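Side-chain contact in major centromere autoantigen B (Homo sapiens, PDB 1HLV), which binds the CENP-B box DNA of centromeres through two helix-turn-helix DNA-binding domains, which induce kinks in that DNA: residues S72-L77 with D114-S119. Residues are numbered along the deposited sequence; the frame is centred on the assembly and turned at random.
Sequences SPYDKL and DDFTAS. With nucleotides of chain A.
Y74 and F116 form a T-shaped aromatic pair that ties the start of helix 75-88 to the loop between helices 97-111 and 120-129, within a helix-turn-helix domain of the Tc5 transposase family bound to DNA. Their planes stand at 75°, ring centroids 4.8 Å apart; the edge of F116 comes down on the face of Y74 with CD1 over the ring centre. On the other face of the tyrosine, P73 CG lies over the centre, more loosely. L77 completes the apolar part: its CD1 rests on one face of F116, 3.7 Å from the ring centroid, as a CH-pi contact. The backbone N of A118 lies over the opposite face, which sandwiches the phenylalanine. F116 reaches this place with CG anti to its own N (chi1 -174°), and A104, A108 and W122 add to its surroundings.

Three hydroxyls, of S72, Y74 and S119, hold two successive phosphates of chain A. Y74 OH donates to OP1 of DG16 at 2.8 Å, with that oxygen at the edge of the ring, near its plane; the edge of F116 on the face probably helps hold the ring, and with it OH, in position. S72 OG donates to OP1 of DC15 at 2.6 Å; Y74 N, whose position is less sure, appears to donate to the same OG, as in an ST turn. From the other segment, S119 OG accepts from W122 N, capping helix 120-129, and this one atom also donates to OP2 of DG16 at 2.6 Å.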
# COMPACT_ATOMS: atom_id res chain seq x y z
N SER C 72 -8.50 4.64 1.05
CA SER C 72 -9.78 4.72 1.73
C SER C 72 -10.28 6.12 1.48
O SER C 72 -9.48 7.05 1.40
CB SER C 72 -9.61 4.50 3.23
OG SER C 72 -10.62 5.16 3.97
N PRO C 73 -11.60 6.31 1.35
CA PRO C 73 -12.09 7.68 1.12
C PRO C 73 -11.76 8.59 2.31
O PRO C 73 -11.89 9.81 2.22
CB PRO C 73 -13.59 7.49 0.89
CG PRO C 73 -13.92 6.26 1.69
CD PRO C 73 -12.72 5.35 1.41
N TYR C 74 -11.31 8.00 3.42
CA TYR C 74 -10.95 8.76 4.62
C TYR C 74 -9.44 8.86 4.72
O TYR C 74 -8.89 9.12 5.81
CB TYR C 74 -11.48 8.08 5.88
CG TYR C 74 -12.95 7.75 5.81
CD1 TYR C 74 -13.41 6.46 6.05
CD2 TYR C 74 -13.88 8.72 5.46
CE1 TYR C 74 -14.75 6.14 5.96
CE2 TYR C 74 -15.22 8.42 5.36
CZ TYR C 74 -15.66 7.13 5.61
OH TYR C 74 -17.00 6.86 5.54
N ASP C 75 -8.76 8.65 3.59
CA ASP C 75 -7.30 8.70 3.55
C ASP C 75 -6.68 9.91 4.24
O ASP C 75 -5.63 9.79 4.86
CB ASP C 75 -6.80 8.64 2.10
CG ASP C 75 -5.28 8.58 2.01
OD1 ASP C 75 -4.66 9.63 1.71
OD2 ASP C 75 -4.71 7.49 2.27
N LYS C 76 -7.31 11.07 4.13
CA LYS C 76 -6.73 12.25 4.77
C LYS C 76 -6.69 12.03 6.28
O LYS C 76 -5.69 12.33 6.93
CB LYS C 76 -7.55 13.50 4.43
CG LYS C 76 -6.92 14.80 4.89
CD LYS C 76 -7.80 15.98 4.47
CE LYS C 76 -7.28 17.31 5.01
NZ LYS C 76 -6.08 17.84 4.29
N LEU C 77 -7.78 11.49 6.82
CA LEU C 77 -7.88 11.21 8.26
C LEU C 77 -6.82 10.19 8.66
O LEU C 77 -6.14 10.36 9.68
CB LEU C 77 -9.29 10.69 8.59
CG LEU C 77 -9.59 10.24 10.02
CD1 LEU C 77 -11.10 10.19 10.27
CD2 LEU C 77 -8.97 8.87 10.25
N ASP C 114 -18.59 14.36 8.42
CA ASP C 114 -19.76 14.00 9.20
C ASP C 114 -20.21 12.56 8.99
O ASP C 114 -20.95 12.02 9.80
CB ASP C 114 -20.92 14.93 8.86
CG ASP C 114 -20.52 16.39 8.89
OD1 ASP C 114 -19.72 16.76 9.78
OD2 ASP C 114 -21.00 17.16 8.03
N ASP C 115 -19.75 11.94 7.92
CA ASP C 115 -20.15 10.57 7.65
C ASP C 115 -19.19 9.53 8.20
O ASP C 115 -19.47 8.33 8.11
CB ASP C 115 -20.37 10.37 6.15
CG ASP C 115 -21.70 10.93 5.67
OD1 ASP C 115 -22.43 11.53 6.50
OD2 ASP C 115 -22.01 10.77 4.47
N PHE C 116 -18.07 9.96 8.75
CA PHE C 116 -17.13 9.00 9.30
C PHE C 116 -17.75 8.44 10.56
O PHE C 116 -18.29 9.19 11.38
CB PHE C 116 -15.80 9.64 9.65
CG PHE C 116 -14.76 8.64 10.07
CD1 PHE C 116 -14.33 7.66 9.19
CD2 PHE C 116 -14.22 8.69 11.35
CE1 PHE C 116 -13.36 6.73 9.56
CE2 PHE C 116 -13.25 7.77 11.75
CZ PHE C 116 -12.82 6.78 10.85
N THR C 117 -17.64 7.13 10.73
CA THR C 117 -18.22 6.47 11.87
C THR C 117 -17.17 5.64 12.60
O THR C 117 -17.43 5.11 13.68
CB THR C 117 -19.39 5.58 11.40
OG1 THR C 117 -20.62 6.23 11.72
CG2 THR C 117 -19.35 4.21 12.00
N ALA C 118 -15.98 5.55 12.03
CA ALA C 118 -14.92 4.73 12.61
C ALA C 118 -15.47 3.31 12.73
O ALA C 118 -15.13 2.58 13.66
CB ALA C 118 -14.50 5.27 13.98
N SER C 119 -16.32 2.95 11.77
CA SER C 119 -16.96 1.64 11.69
C SER C 119 -16.01 0.46 11.91
O SER C 119 -14.81 0.55 11.68
CB SER C 119 -17.65 1.47 10.33
OG SER C 119 -16.73 1.05 9.32
P DC A 15 -12.66 2.13 3.96
OP1 DC A 15 -12.43 3.46 4.57
OP2 DC A 15 -12.18 0.90 4.65
O5' DC A 15 -14.20 1.93 3.65
C5' DC A 15 -14.86 2.77 2.71
C4' DC A 15 -16.34 2.54 2.78
O4' DC A 15 -16.69 1.40 1.95
C3' DC A 15 -16.76 2.19 4.21
O3' DC A 15 -17.61 3.14 4.83
C2' DC A 15 -17.45 0.84 4.11
C1' DC A 15 -17.59 0.54 2.62
N1 DC A 15 -17.15 -0.84 2.40
C2 DC A 15 -18.10 -1.81 2.03
O2 DC A 15 -19.25 -1.45 1.79
N3 DC A 15 -17.72 -3.11 1.95
C4 DC A 15 -16.44 -3.44 2.18
N4 DC A 15 -16.11 -4.73 2.12
C5 DC A 15 -15.45 -2.47 2.50
C6 DC A 15 -15.85 -1.19 2.59
P DG A 16 -17.70 3.16 6.43
OP1 DG A 16 -17.67 4.56 6.91
OP2 DG A 16 -16.69 2.19 6.93
O5' DG A 16 -19.14 2.54 6.70
C5' DG A 16 -20.25 2.93 5.90
C4' DG A 16 -21.43 2.04 6.18
O4' DG A 16 -21.13 0.70 5.70
C3' DG A 16 -21.74 1.90 7.67
O3' DG A 16 -23.16 1.76 7.83
C2' DG A 16 -21.01 0.63 8.06
C1' DG A 16 -21.09 -0.21 6.79
N9 DG A 16 -19.95 -1.09 6.57
C8 DG A 16 -18.63 -0.85 6.87
N7 DG A 16 -17.84 -1.83 6.54
C5 DG A 16 -18.68 -2.78 5.99
C6 DG A 16 -18.39 -4.07 5.46
O6 DG A 16 -17.30 -4.64 5.38
N1 DG A 16 -19.54 -4.70 5.00
C2 DG A 16 -20.81 -4.17 5.05
N2 DG A 16 -21.78 -4.93 4.56
N3 DG A 16 -21.09 -2.98 5.55
C4 DG A 16 -19.98 -2.34 6.00
P DA A 14 -8.54 -1.96 1.56
OP1 DA A 14 -7.21 -1.42 1.92
OP2 DA A 14 -9.05 -3.17 2.25
O5' DA A 14 -9.59 -0.78 1.72
C5' DA A 14 -9.52 0.34 0.85
C4' DA A 14 -10.89 0.95 0.64
O4' DA A 14 -11.60 0.23 -0.40
C3' DA A 14 -11.75 0.88 1.89
O3' DA A 14 -12.02 2.13 2.49
C2' DA A 14 -13.06 0.28 1.45
C1' DA A 14 -12.96 0.01 -0.03
N9 DA A 14 -13.25 -1.41 -0.23
C8 DA A 14 -12.39 -2.45 0.04
N7 DA A 14 -12.91 -3.63 -0.16
C5 DA A 14 -14.19 -3.36 -0.61
C6 DA A 14 -15.25 -4.19 -1.01
N6 DA A 14 -15.16 -5.52 -1.05
N1 DA A 14 -16.40 -3.61 -1.40
C2 DA A 14 -16.47 -2.27 -1.38
N3 DA A 14 -15.55 -1.38 -1.04
C4 DA A 14 -14.42 -1.99 -0.66